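Local coordinates for large ribosomal subunit protein uL10 (Thermotoga maritima, PDB 1ZAV) that forms part of the ribosomal stalk, binding rRNA and dimers of L7/L12, and thereby serves the interaction of the ribosome with GTP-bound translation factors, at residues L26-L31 and S112-G117; F55-N60 and P82-Y87; S43-K48 and V94-I99; E14-F19 and N64-N69; F19-L24 and Y87-D92. One frame throughout, in Å; residues are numbered along the deposited sequence.

Contact 1 of 5, residues L26-L31 and S112-G117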
# COMPACT_ATOMS: atom_id res chain seq x y z
N LEU A 26 -23.29 -1.88 11.95
CA LEU A 26 -22.55 -0.92 12.75
C LEU A 26 -23.45 -0.42 13.88
O LEU A 26 -24.60 -0.03 13.66
CB LEU A 26 -22.05 0.25 11.86
CG LEU A 26 -21.25 1.36 12.55
CD1 LEU A 26 -20.39 2.10 11.53
CD2 LEU A 26 -22.20 2.30 13.25
N PHE A 27 -22.92 -0.46 15.10
CA PHE A 27 -23.68 -0.05 16.27
C PHE A 27 -23.37 1.37 16.66
O PHE A 27 -22.21 1.71 16.86
CB PHE A 27 -23.35 -1.00 17.41
CG PHE A 27 -23.61 -2.44 17.08
CD1 PHE A 27 -24.89 -2.97 17.22
CD2 PHE A 27 -22.58 -3.25 16.61
CE1 PHE A 27 -25.15 -4.31 16.89
CE2 PHE A 27 -22.83 -4.60 16.28
CZ PHE A 27 -24.11 -5.12 16.43
N ALA A 28 -24.42 2.17 16.79
CA ALA A 28 -24.29 3.59 17.13
C ALA A 28 -25.16 4.08 18.28
O ALA A 28 -26.29 3.61 18.48
CB ALA A 28 -24.57 4.43 15.90
N ASP A 29 -24.63 5.03 19.04
CA ASP A 29 -25.35 5.67 20.13
C ASP A 29 -26.03 6.85 19.44
O ASP A 29 -25.35 7.76 18.98
CB ASP A 29 -24.36 6.18 21.19
CG ASP A 29 -25.03 7.03 22.25
OD1 ASP A 29 -26.18 7.49 22.05
OD2 ASP A 29 -24.39 7.26 23.30
N PHE A 30 -27.36 6.82 19.36
CA PHE A 30 -28.09 7.90 18.69
C PHE A 30 -28.93 8.73 19.67
O PHE A 30 -29.83 9.47 19.26
CB PHE A 30 -28.98 7.30 17.60
CG PHE A 30 -29.38 8.27 16.53
CD1 PHE A 30 -28.42 8.90 15.74
CD2 PHE A 30 -30.73 8.56 16.30
CE1 PHE A 30 -28.79 9.80 14.73
CE2 PHE A 30 -31.11 9.46 15.30
CZ PHE A 30 -30.13 10.08 14.51
N LEU A 31 -28.62 8.60 20.96
CA LEU A 31 -29.33 9.33 22.00
C LEU A 31 -29.17 10.83 21.80
O LEU A 31 -28.11 11.30 21.40
CB LEU A 31 -28.77 8.94 23.38
CG LEU A 31 -28.95 7.49 23.82
CD1 LEU A 31 -28.15 7.22 25.08
CD2 LEU A 31 -30.42 7.21 24.05
N SER A 112 -16.91 8.71 19.15
CA SER A 112 -16.79 7.44 19.86
C SER A 112 -18.19 6.84 20.04
O SER A 112 -18.34 5.68 20.47
CB SER A 112 -16.11 7.63 21.22
OG SER A 112 -16.89 8.42 22.09
N ARG A 113 -19.21 7.64 19.72
CA ARG A 113 -20.59 7.20 19.81
C ARG A 113 -20.82 6.18 18.68
O ARG A 113 -21.85 5.52 18.61
CB ARG A 113 -21.54 8.40 19.67
CG ARG A 113 -21.49 9.40 20.84
CD ARG A 113 -22.09 10.76 20.45
NE ARG A 113 -23.38 11.07 21.09
CZ ARG A 113 -24.44 10.27 21.05
NH1 ARG A 113 -25.57 10.62 21.66
NH2 ARG A 113 -24.37 9.11 20.43
N LEU A 114 -19.83 6.09 17.79
CA LEU A 114 -19.86 5.12 16.70
C LEU A 114 -19.00 3.98 17.24
O LEU A 114 -17.80 3.89 16.99
CB LEU A 114 -19.26 5.71 15.43
CG LEU A 114 -19.97 6.95 14.87
CD1 LEU A 114 -19.36 7.34 13.54
CD2 LEU A 114 -21.46 6.65 14.70
N LYS A 115 -19.66 3.11 17.99
CA LYS A 115 -19.06 1.99 18.70
C LYS A 115 -18.33 0.85 18.00
O LYS A 115 -17.51 0.17 18.63
CB LYS A 115 -20.14 1.40 19.61
CG LYS A 115 -20.67 2.43 20.58
CD LYS A 115 -21.58 1.84 21.64
CE LYS A 115 -22.96 1.53 21.11
NZ LYS A 115 -23.87 1.19 22.24
N GLY A 116 -18.59 0.63 16.72
CA GLY A 116 -17.94 -0.46 16.00
C GLY A 116 -18.97 -1.39 15.39
O GLY A 116 -20.14 -1.02 15.27
N GLY A 117 -18.56 -2.60 15.01
CA GLY A 117 -19.51 -3.53 14.42
C GLY A 117 -18.84 -4.64 13.63
O GLY A 117 -17.75 -5.08 13.96
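Asp29, just past strand 24-28, reaches Arg113 at the approach to strand 114-119. Its backbone N donates to Arg113 O over 2.9 Å, and its CB lies 3.7 Å from the same oxygen. CG stands anti to the backbone N (chi1 172°), and OD1 beyond it pairs with the guanidinium in a salt bridge; the bond from Arg113 NH1 to Asp29 OD1, 3.2 Å, is weak, and the position of NH2 is doubtful. OD1 also accepts from Leu31 N at 2.9 Å, closing an Asx turn, while OD2 lies over one guanidinium face. An alanine here would probably leave Arg113 without its carboxylate mate and Leu31 N without its turn acceptor. Back along the strand, Phe27 N donates to Gly116 O at 2.8 Å, and Ala28 CB meets Leu114 CD2 at 4.0 Å. Strand 24-28 runs between strands 83-88 and 114-119, with Tyr104 of helix 94-106 against Ala28 and Leu114, while Lys115 NZ bonds to Thr83 OG1.

Contact 2 of 5, residues F55-N60 and P82-Y87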
# COMPACT_ATOMS: atom_id res chain seq x y z
N PHE A 55 -31.24 2.26 9.04
CA PHE A 55 -30.71 2.79 10.30
C PHE A 55 -31.89 2.79 11.25
O PHE A 55 -32.81 3.60 11.10
CB PHE A 55 -30.16 4.22 10.16
CG PHE A 55 -29.48 4.71 11.41
CD1 PHE A 55 -28.28 4.13 11.84
CD2 PHE A 55 -30.05 5.71 12.20
CE1 PHE A 55 -27.67 4.53 13.03
CE2 PHE A 55 -29.45 6.12 13.39
CZ PHE A 55 -28.26 5.53 13.81
N ARG A 56 -31.87 1.89 12.23
CA ARG A 56 -32.96 1.80 13.20
C ARG A 56 -32.49 1.66 14.64
O ARG A 56 -31.52 0.95 14.93
CB ARG A 56 -33.85 0.60 12.87
CG ARG A 56 -34.51 0.62 11.51
CD ARG A 56 -35.60 -0.45 11.42
NE ARG A 56 -35.08 -1.81 11.54
CZ ARG A 56 -35.84 -2.90 11.63
NH1 ARG A 56 -37.16 -2.79 11.61
NH2 ARG A 56 -35.28 -4.10 11.72
N VAL A 57 -33.19 2.34 15.55
CA VAL A 57 -32.88 2.25 16.97
C VAL A 57 -33.54 0.94 17.38
O VAL A 57 -34.73 0.75 17.15
CB VAL A 57 -33.51 3.40 17.77
CG1 VAL A 57 -33.32 3.15 19.27
CG2 VAL A 57 -32.86 4.73 17.38
N VAL A 58 -32.76 0.04 17.98
CA VAL A 58 -33.30 -1.25 18.39
C VAL A 58 -32.87 -1.65 19.80
O VAL A 58 -31.70 -1.55 20.17
CB VAL A 58 -32.86 -2.37 17.42
CG1 VAL A 58 -33.50 -3.70 17.83
CG2 VAL A 58 -33.26 -2.01 16.00
N LYS A 59 -33.85 -2.08 20.59
CA LYS A 59 -33.61 -2.51 21.95
C LYS A 59 -32.50 -3.56 22.00
O LYS A 59 -32.44 -4.46 21.17
CB LYS A 59 -34.90 -3.10 22.53
CG LYS A 59 -35.53 -4.16 21.64
CD LYS A 59 -36.66 -4.89 22.34
CE LYS A 59 -36.17 -5.62 23.58
NZ LYS A 59 -35.78 -4.69 24.68
N ASN A 60 -31.63 -3.43 23.00
CA ASN A 60 -30.50 -4.35 23.18
C ASN A 60 -30.89 -5.82 23.22
O ASN A 60 -30.31 -6.64 22.51
CB ASN A 60 -29.75 -3.99 24.46
CG ASN A 60 -29.10 -2.63 24.39
OD1 ASN A 60 -28.28 -2.38 23.51
ND2 ASN A 60 -29.46 -1.75 25.32
N PRO A 82 -28.97 2.10 25.14
CA PRO A 82 -29.77 2.21 23.92
C PRO A 82 -28.85 2.29 22.70
O PRO A 82 -27.97 3.14 22.62
CB PRO A 82 -30.58 3.49 24.14
CG PRO A 82 -29.74 4.27 25.13
CD PRO A 82 -29.27 3.20 26.07
N THR A 83 -29.07 1.39 21.75
CA THR A 83 -28.23 1.32 20.56
C THR A 83 -28.99 1.24 19.25
O THR A 83 -29.93 0.46 19.11
CB THR A 83 -27.29 0.11 20.65
OG1 THR A 83 -26.62 0.11 21.91
CG2 THR A 83 -26.26 0.15 19.53
N ALA A 84 -28.57 2.05 18.29
CA ALA A 84 -29.19 2.06 16.98
C ALA A 84 -28.31 1.18 16.12
O ALA A 84 -27.12 0.99 16.43
CB ALA A 84 -29.25 3.47 16.42
N VAL A 85 -28.85 0.64 15.04
CA VAL A 85 -28.07 -0.23 14.20
C VAL A 85 -28.15 0.16 12.72
O VAL A 85 -29.23 0.36 12.17
CB VAL A 85 -28.52 -1.71 14.39
CG1 VAL A 85 -29.92 -1.93 13.86
CG2 VAL A 85 -27.56 -2.63 13.72
N LEU A 86 -26.98 0.26 12.10
CA LEU A 86 -26.87 0.62 10.69
C LEU A 86 -26.44 -0.64 9.95
O LEU A 86 -25.37 -1.18 10.21
CB LEU A 86 -25.82 1.72 10.51
CG LEU A 86 -25.51 2.31 9.13
CD1 LEU A 86 -24.48 3.43 9.30
CD2 LEU A 86 -24.98 1.25 8.19
N TYR A 87 -27.27 -1.13 9.03
CA TYR A 87 -26.89 -2.32 8.30
C TYR A 87 -27.14 -2.20 6.81
O TYR A 87 -27.99 -1.43 6.38
CB TYR A 87 -27.58 -3.57 8.89
CG TYR A 87 -29.09 -3.54 8.88
CD1 TYR A 87 -29.80 -3.79 7.72
CD2 TYR A 87 -29.79 -3.30 10.05
CE1 TYR A 87 -31.19 -3.82 7.72
CE2 TYR A 87 -31.19 -3.32 10.07
CZ TYR A 87 -31.88 -3.58 8.90
OH TYR A 87 -33.25 -3.61 8.93
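Val85 N donates to Arg56 O over 2.7 Å, the shortest hydrogen bond between the strands, and Ala84 CA adds a CA-H...O contact to the same oxygen. The return bond, Arg56 N to Val85 O, is 3.1 Å long, so that Arg56 and Val85 form a hydrogen-bonded antiparallel pair; Val58 N to Thr83 O continues the ladder. On the face bearing Phe55, Val57, Ala84 and Leu86, CG of Phe55 stands anti to the backbone N (chi1 -174°), and the ring meets Ala84 and Leu86 of the neighbouring strand. Its CZ rests 3.5 Å from Ala84 CB, while Leu86 CB meets the ring edge in plane, 3.7 Å from Phe55 CD1. Leu38, Leu41 and Leu45 of helix 35-49 pack on this ring. On the other face Val58 CG2 touches Val85 CG1 at 4.0 Å, and Met15 of helix 5-19 packs on Val58. Nearby, the guanidinium of Arg56 stands nearly perpendicular to the Tyr87 ring, the planes 83° apart, with Arg56 NH2 3.5 Å from Tyr87 OH. The hydroxyl of Thr83 bonds to Gly81 O and to Lys115 NZ. With three backbone bonds between the strands, the Phe55 face apolar and the face of Arg56, Val58, Thr83 and Val85 mixed, strand 53-58 closes this end of the sheet and is suited to receive a helix layer on each side.

Contact 3 of 5, residues S43-K48 and V94-I99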
# COMPACT_ATOMS: atom_id res chain seq x y z
N SER A 43 -32.12 9.83 4.81
CA SER A 43 -32.19 10.37 3.46
C SER A 43 -30.83 10.27 2.78
O SER A 43 -30.73 9.89 1.62
CB SER A 43 -32.65 11.83 3.49
OG SER A 43 -33.95 11.94 4.06
N ARG A 44 -29.77 10.60 3.52
CA ARG A 44 -28.42 10.52 2.97
C ARG A 44 -28.09 9.08 2.62
O ARG A 44 -27.42 8.80 1.62
CB ARG A 44 -27.38 11.07 3.96
CG ARG A 44 -27.49 12.59 4.22
CD ARG A 44 -26.30 13.10 5.05
NE ARG A 44 -26.54 14.45 5.60
CZ ARG A 44 -25.66 15.13 6.33
NH1 ARG A 44 -24.47 14.60 6.61
NH2 ARG A 44 -25.97 16.33 6.80
N LEU A 45 -28.56 8.14 3.44
CA LEU A 45 -28.31 6.74 3.19
C LEU A 45 -29.07 6.26 1.95
O LEU A 45 -28.49 5.62 1.07
CB LEU A 45 -28.73 5.90 4.40
CG LEU A 45 -27.78 6.03 5.60
CD1 LEU A 45 -28.37 5.37 6.84
CD2 LEU A 45 -26.43 5.39 5.23
N ARG A 46 -30.35 6.59 1.87
CA ARG A 46 -31.19 6.18 0.75
C ARG A 46 -30.70 6.70 -0.60
O ARG A 46 -30.71 5.98 -1.60
CB ARG A 46 -32.62 6.64 1.00
CG ARG A 46 -33.59 6.28 -0.10
CD ARG A 46 -34.98 6.85 0.19
NE ARG A 46 -35.60 6.23 1.35
CZ ARG A 46 -35.95 4.94 1.42
NH1 ARG A 46 -35.73 4.15 0.38
NH2 ARG A 46 -36.53 4.46 2.51
N GLU A 47 -30.26 7.95 -0.61
CA GLU A 47 -29.74 8.59 -1.81
C GLU A 47 -28.63 7.75 -2.42
O GLU A 47 -28.41 7.77 -3.63
CB GLU A 47 -29.20 9.97 -1.45
CG GLU A 47 -28.28 10.60 -2.48
CD GLU A 47 -27.70 11.91 -1.99
OE1 GLU A 47 -28.46 12.90 -1.86
OE2 GLU A 47 -26.47 11.96 -1.72
N LYS A 48 -27.93 6.99 -1.58
CA LYS A 48 -26.83 6.15 -2.04
C LYS A 48 -27.16 4.67 -2.08
O LYS A 48 -26.62 3.93 -2.91
CB LYS A 48 -25.60 6.35 -1.13
CG LYS A 48 -25.02 7.76 -1.14
CD LYS A 48 -24.42 8.11 -2.49
CE LYS A 48 -23.75 9.47 -2.46
NZ LYS A 48 -23.02 9.72 -3.72
N VAL A 94 -19.02 0.02 2.47
CA VAL A 94 -18.13 1.10 2.88
C VAL A 94 -18.73 2.50 2.86
O VAL A 94 -18.53 3.27 3.80
CB VAL A 94 -16.83 1.08 2.04
CG1 VAL A 94 -15.97 2.31 2.36
CG2 VAL A 94 -16.04 -0.19 2.37
N GLU A 95 -19.49 2.83 1.82
CA GLU A 95 -20.09 4.15 1.72
C GLU A 95 -21.05 4.50 2.87
O GLU A 95 -21.21 5.67 3.22
CB GLU A 95 -20.81 4.29 0.38
CG GLU A 95 -21.57 5.61 0.23
CD GLU A 95 -20.64 6.81 0.14
OE1 GLU A 95 -21.14 7.95 0.24
OE2 GLU A 95 -19.42 6.61 -0.03
N ALA A 96 -21.70 3.50 3.46
CA ALA A 96 -22.63 3.76 4.56
C ALA A 96 -21.86 4.18 5.80
O ALA A 96 -22.32 5.02 6.58
CB ALA A 96 -23.48 2.52 4.85
N VAL A 97 -20.69 3.59 6.01
CA VAL A 97 -19.89 3.96 7.17
C VAL A 97 -19.49 5.44 7.01
O VAL A 97 -19.61 6.23 7.95
CB VAL A 97 -18.64 3.07 7.29
CG1 VAL A 97 -17.85 3.46 8.55
CG2 VAL A 97 -19.05 1.59 7.35
N LYS A 98 -19.03 5.80 5.82
CA LYS A 98 -18.63 7.19 5.55
C LYS A 98 -19.78 8.16 5.79
O LYS A 98 -19.60 9.24 6.35
CB LYS A 98 -18.16 7.34 4.10
CG LYS A 98 -17.66 8.75 3.77
CD LYS A 98 -17.56 8.98 2.27
CE LYS A 98 -16.80 7.86 1.56
NZ LYS A 98 -15.39 7.74 2.03
N ILE A 99 -20.98 7.77 5.34
CA ILE A 99 -22.15 8.60 5.51
C ILE A 99 -22.48 8.89 6.98
O ILE A 99 -22.73 10.03 7.35
CB ILE A 99 -23.40 7.97 4.80
CG1 ILE A 99 -23.21 8.01 3.28
CG2 ILE A 99 -24.68 8.73 5.18
CD1 ILE A 99 -24.28 7.27 2.49
O HOH W 1 -22.90 12.07 5.96
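Arg44 meets Ile99 twice: its CB lies 3.8 Å from Ile99 CG2, and its carbonyl O is 3.6 Å from Ile99 CD1. The rest of the arginine runs extended from CG to NE, and NH1 donates at 3.0 Å to a water at the edge of the guanidinium, in its plane. That water in turn donates to Ile99 O, so it bridges the arginine to the backbone of the other helix, while Arg44 NH1 also forms a salt bridge with Asp106. Leu45 follows, its CD2 packing 3.8 Å from Ile99 CG2 and 4.1 Å from Ala96 CB. Helices 35-49 and 94-106 run antiparallel here, their local axes 10.0 Å apart at 155°, on one face of the five-stranded antiparallel sheet of this alpha+beta domain; Ala96 also touches Leu24, Leu86 and Val88 of the strands beneath. Replacing Ile99 by alanine would remove CG1, CG2 and CD1 and would probably open a gap beside Arg44 CB, Leu45 CD2 and the aliphatic part of Lys48. One turn on from Leu45, Lys48 bends at chi2 (-67°), and its CG approaches Ile99 CD1 at 3.7 Å. The lysine ammonium stays near the carboxylate of Glu95 without touching it, Lys48 NZ lying 4.7 Å from Glu95 OE1, a spacing at which the opposite charges would probably still attract.

Contact 4 of 5, residues E14-F19 and N64-N69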
# COMPACT_ATOMS: atom_id res chain seq x y z
N GLU A 14 -37.00 -12.59 12.26
CA GLU A 14 -36.85 -11.66 11.15
C GLU A 14 -35.49 -10.98 11.20
O GLU A 14 -34.75 -10.99 10.22
CB GLU A 14 -37.95 -10.59 11.20
CG GLU A 14 -39.34 -11.13 10.92
CD GLU A 14 -40.38 -10.03 10.84
OE1 GLU A 14 -40.45 -9.20 11.78
OE2 GLU A 14 -41.14 -10.00 9.85
N MET A 15 -35.18 -10.39 12.34
CA MET A 15 -33.91 -9.70 12.54
C MET A 15 -32.74 -10.65 12.33
O MET A 15 -31.78 -10.32 11.63
CB MET A 15 -33.87 -9.13 13.96
CG MET A 15 -32.66 -8.29 14.23
SD MET A 15 -32.95 -6.59 13.77
CE MET A 15 -33.34 -5.93 15.35
N SER A 16 -32.81 -11.84 12.93
CA SER A 16 -31.75 -12.83 12.81
C SER A 16 -31.48 -13.18 11.36
O SER A 16 -30.34 -13.33 10.94
CB SER A 16 -32.10 -14.11 13.58
OG SER A 16 -32.12 -13.90 14.99
N GLU A 17 -32.55 -13.31 10.58
CA GLU A 17 -32.42 -13.63 9.17
C GLU A 17 -31.80 -12.45 8.43
O GLU A 17 -31.02 -12.65 7.50
CB GLU A 17 -33.79 -13.99 8.58
CG GLU A 17 -34.38 -15.27 9.18
CD GLU A 17 -35.78 -15.58 8.69
OE1 GLU A 17 -36.68 -14.72 8.86
OE2 GLU A 17 -35.99 -16.68 8.14
N ILE A 18 -32.13 -11.23 8.82
CA ILE A 18 -31.54 -10.08 8.16
C ILE A 18 -30.04 -10.07 8.41
O ILE A 18 -29.25 -9.99 7.47
CB ILE A 18 -32.13 -8.75 8.67
CG1 ILE A 18 -33.56 -8.57 8.13
CG2 ILE A 18 -31.27 -7.58 8.21
CD1 ILE A 18 -34.27 -7.38 8.72
N PHE A 19 -29.64 -10.19 9.67
CA PHE A 19 -28.22 -10.19 10.03
C PHE A 19 -27.45 -11.33 9.37
O PHE A 19 -26.22 -11.30 9.31
CB PHE A 19 -28.02 -10.25 11.55
CG PHE A 19 -28.50 -9.02 12.28
CD1 PHE A 19 -28.69 -7.81 11.61
CD2 PHE A 19 -28.73 -9.06 13.65
CE1 PHE A 19 -29.11 -6.67 12.29
CE2 PHE A 19 -29.15 -7.93 14.35
CZ PHE A 19 -29.34 -6.73 13.66
N ASN A 64 -29.35 -8.60 20.82
CA ASN A 64 -28.59 -9.71 21.36
C ASN A 64 -29.09 -11.06 20.83
O ASN A 64 -28.32 -11.82 20.25
CB ASN A 64 -28.65 -9.68 22.89
CG ASN A 64 -27.42 -10.30 23.53
OD1 ASN A 64 -27.07 -11.45 23.25
ND2 ASN A 64 -26.74 -9.54 24.38
N LEU A 65 -30.37 -11.35 21.00
CA LEU A 65 -30.92 -12.62 20.52
C LEU A 65 -30.78 -12.79 19.00
O LEU A 65 -30.50 -13.89 18.52
CB LEU A 65 -32.39 -12.78 20.92
CG LEU A 65 -32.73 -12.92 22.41
CD1 LEU A 65 -34.21 -13.23 22.56
CD2 LEU A 65 -31.91 -14.03 23.03
N ALA A 66 -30.97 -11.71 18.25
CA ALA A 66 -30.84 -11.78 16.80
C ALA A 66 -29.41 -12.11 16.38
O ALA A 66 -29.19 -12.91 15.49
CB ALA A 66 -31.29 -10.48 16.16
N LEU A 67 -28.44 -11.47 17.03
CA LEU A 67 -27.03 -11.71 16.72
C LEU A 67 -26.63 -13.10 17.18
O LEU A 67 -25.91 -13.82 16.48
CB LEU A 67 -26.16 -10.66 17.41
CG LEU A 67 -26.24 -9.25 16.81
CD1 LEU A 67 -25.74 -8.23 17.82
CD2 LEU A 67 -25.45 -9.22 15.52
N LYS A 68 -27.09 -13.47 18.37
CA LYS A 68 -26.79 -14.78 18.93
C LYS A 68 -27.23 -15.87 17.95
O LYS A 68 -26.45 -16.75 17.58
CB LYS A 68 -27.52 -14.95 20.26
CG LYS A 68 -27.12 -16.19 21.06
CD LYS A 68 -27.83 -16.20 22.41
CE LYS A 68 -27.22 -17.20 23.38
NZ LYS A 68 -27.15 -18.57 22.81
N ASN A 69 -28.48 -15.78 17.50
CA ASN A 69 -29.01 -16.77 16.58
C ASN A 69 -28.43 -16.73 15.17
O ASN A 69 -28.48 -17.73 14.45
CB ASN A 69 -30.54 -16.67 16.56
CG ASN A 69 -31.17 -17.32 17.77
OD1 ASN A 69 -31.10 -18.54 17.93
ND2 ASN A 69 -31.77 -16.52 18.64
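Met15 and Ser16 are turned toward Ala66 by different first torsions: Met15 CG stands anti to the backbone N (chi1 -174°), whereas Ser16 OG lies anti to the carbonyl carbon (chi1 -68°). They join helices 5-19 and 60-69, crossing at -50° with local axes 8.0 Å apart, on the antiparallel sheet of this alpha+beta fold, where Met15 touches Arg56 and Val58. The small Ala66 is consistent with this approach. Its CB is 3.2 Å from Met15 CG, tighter than ordinary van der Waals contact, and 3.8 Å from Phe19 CE2. Phe19 CD2 in turn meets Leu67 CD2 at 3.8 Å, the two side chains slanting across one another. Ser16 OG lies 3.1 Å from Ala66 O, but Val12 O of its own helix, its stronger partner, competes for the single hydroxyl proton. Asn69 CB comes within 3.6 Å of Ser16 OG, and Asn69 ND2 folds back to Leu65 O at 2.9 Å, reaching it from the opposite face of the carbonyl plane to Asn69 N.

Contact 5 of 5, residues F19-L24 and Y87-D92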
# COMPACT_ATOMS: atom_id res chain seq x y z
N PHE A 19 -29.64 -10.19 9.67
CA PHE A 19 -28.22 -10.19 10.03
C PHE A 19 -27.45 -11.33 9.37
O PHE A 19 -26.22 -11.30 9.31
CB PHE A 19 -28.02 -10.25 11.55
CG PHE A 19 -28.50 -9.02 12.28
CD1 PHE A 19 -28.69 -7.81 11.61
CD2 PHE A 19 -28.73 -9.06 13.65
CE1 PHE A 19 -29.11 -6.67 12.29
CE2 PHE A 19 -29.15 -7.93 14.35
CZ PHE A 19 -29.34 -6.73 13.66
N LYS A 20 -28.15 -12.36 8.90
CA LYS A 20 -27.49 -13.47 8.24
C LYS A 20 -27.10 -13.12 6.81
O LYS A 20 -26.31 -13.83 6.19
CB LYS A 20 -28.39 -14.71 8.22
CG LYS A 20 -28.49 -15.46 9.54
CD LYS A 20 -29.18 -16.80 9.35
CE LYS A 20 -28.39 -17.70 8.40
NZ LYS A 20 -29.14 -18.94 8.04
N LYS A 21 -27.64 -12.03 6.28
CA LYS A 21 -27.31 -11.65 4.91
C LYS A 21 -26.67 -10.28 4.74
O LYS A 21 -26.34 -9.88 3.63
CB LYS A 21 -28.56 -11.73 4.03
CG LYS A 21 -29.49 -10.54 4.14
CD LYS A 21 -30.35 -10.42 2.88
CE LYS A 21 -31.13 -9.11 2.84
NZ LYS A 21 -31.74 -8.86 1.50
N THR A 22 -26.49 -9.55 5.84
CA THR A 22 -25.90 -8.21 5.81
C THR A 22 -24.40 -8.23 5.55
O THR A 22 -23.72 -9.20 5.87
CB THR A 22 -26.14 -7.49 7.13
OG1 THR A 22 -25.76 -8.36 8.21
CG2 THR A 22 -27.60 -7.10 7.26
N SER A 23 -23.90 -7.14 4.97
CA SER A 23 -22.48 -7.01 4.68
C SER A 23 -21.87 -6.01 5.67
O SER A 23 -20.65 -5.84 5.73
CB SER A 23 -22.26 -6.53 3.24
OG SER A 23 -22.71 -5.20 3.06
N LEU A 24 -22.73 -5.37 6.44
CA LEU A 24 -22.33 -4.41 7.45
C LEU A 24 -23.38 -4.31 8.54
O LEU A 24 -24.58 -4.33 8.27
CB LEU A 24 -22.13 -3.01 6.82
CG LEU A 24 -22.06 -1.86 7.85
CD1 LEU A 24 -20.76 -1.98 8.63
CD2 LEU A 24 -22.11 -0.49 7.16
N TYR A 87 -27.27 -1.13 9.03
CA TYR A 87 -26.89 -2.32 8.30
C TYR A 87 -27.14 -2.20 6.81
O TYR A 87 -27.99 -1.43 6.38
CB TYR A 87 -27.58 -3.57 8.89
CG TYR A 87 -29.09 -3.54 8.88
CD1 TYR A 87 -29.80 -3.79 7.72
CD2 TYR A 87 -29.79 -3.30 10.05
CE1 TYR A 87 -31.19 -3.82 7.72
CE2 TYR A 87 -31.19 -3.32 10.07
CZ TYR A 87 -31.88 -3.58 8.90
OH TYR A 87 -33.25 -3.61 8.93
N VAL A 88 -26.35 -2.95 6.05
CA VAL A 88 -26.43 -2.95 4.59
C VAL A 88 -26.78 -4.34 4.08
O VAL A 88 -26.14 -5.32 4.46
CB VAL A 88 -25.10 -2.50 3.96
CG1 VAL A 88 -25.16 -2.64 2.43
CG2 VAL A 88 -24.80 -1.05 4.34
N THR A 89 -27.80 -4.41 3.23
CA THR A 89 -28.21 -5.69 2.67
C THR A 89 -27.90 -5.76 1.18
O THR A 89 -27.82 -6.85 0.61
CB THR A 89 -29.73 -5.95 2.91
OG1 THR A 89 -30.48 -4.81 2.51
CG2 THR A 89 -30.00 -6.24 4.38
N GLU A 90 -27.72 -4.60 0.55
CA GLU A 90 -27.40 -4.56 -0.86
C GLU A 90 -26.51 -3.37 -1.19
O GLU A 90 -26.79 -2.26 -0.77
CB GLU A 90 -28.67 -4.50 -1.72
CG GLU A 90 -28.36 -4.80 -3.19
CD GLU A 90 -29.54 -4.65 -4.12
OE1 GLU A 90 -29.42 -5.06 -5.29
OE2 GLU A 90 -30.60 -4.12 -3.69
N GLY A 91 -25.45 -3.63 -1.95
CA GLY A 91 -24.50 -2.59 -2.32
C GLY A 91 -23.24 -2.69 -1.48
O GLY A 91 -23.26 -3.31 -0.41
N ASP A 92 -22.14 -2.10 -1.94
CA ASP A 92 -20.90 -2.14 -1.16
C ASP A 92 -21.15 -1.34 0.11
O ASP A 92 -21.60 -0.20 0.06
CB ASP A 92 -19.73 -1.55 -1.97
CG ASP A 92 -18.41 -1.72 -1.25
OD1 ASP A 92 -18.10 -0.89 -0.38
OD2 ASP A 92 -17.69 -2.71 -1.54
O HOH W 2 -27.25 -10.19 1.02
O HOH W 3 -24.47 -5.49 0.84
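Ser23 N donates to Val88 O over 2.9 Å, and Val88 N donates to Leu24 O at 3.2 Å, so that one residue of strand 83-88 has both its backbone groups satisfied by two successive residues of segment 19-24. Val88 O also receives a CA-H...O contact from Thr22. By contrast Leu24 N, buried by this contact, has no partner in the model. Two waters extend the pairing beyond the strand. One donates to Lys21 O at 2.8 Å and weakly to Thr89 O; the other joins Ser23 OG to Gly91 O, donating to the latter. Phe19 O is bonded by Tyr72 OH, and Asp92 OD1 caps Val94 N at the start of helix 94-106, while Asp92 OD2 bonds to the backbone of another protein chain. Apolar groups fill in around this network. Lys21, extended beyond CG, sets CE tightly against Thr89, 3.4 Å from CG2. Leu24 CD2 meets Val88 CG2 at 3.9 Å, on the side where Ala96 also packs. The side chains of Phe19 and Tyr87 cross at about a right angle, with Tyr87 CD2 at the edge of the Phe19 ring. Placing Ser23 and Leu24 together opposite Val88, with Ser23 at phi -107° and psi -8°, is bulge-like but lacks the second N-H bond of a classic beta bulge, an irregular start to strand 24-28 in the antiparallel sheet.

Contacts 1, 2 and 5 belong to one antiparallel sheet and rest largely on backbone hydrogen bonds, whereas contacts 3 and 4 join helices on its two faces through side chains. Contacts 2 and 4 are the more buried; contacts 1, 3 and 5 are partly buried, with a salt bridge in the first and bridging waters in the other two. Contacts 1 and 2 meet where strands 24-28 and 83-88 bond to each other. Contact 2 touches both helix pairs, contact 3 through Leu45 and Ala96 and contact 4 through Met15, while contacts 3 and 4 themselves stay about 13 Å apart at their nearest atoms. Contact 5 shares Phe19 with contact 4 and Tyr87 with contact 2.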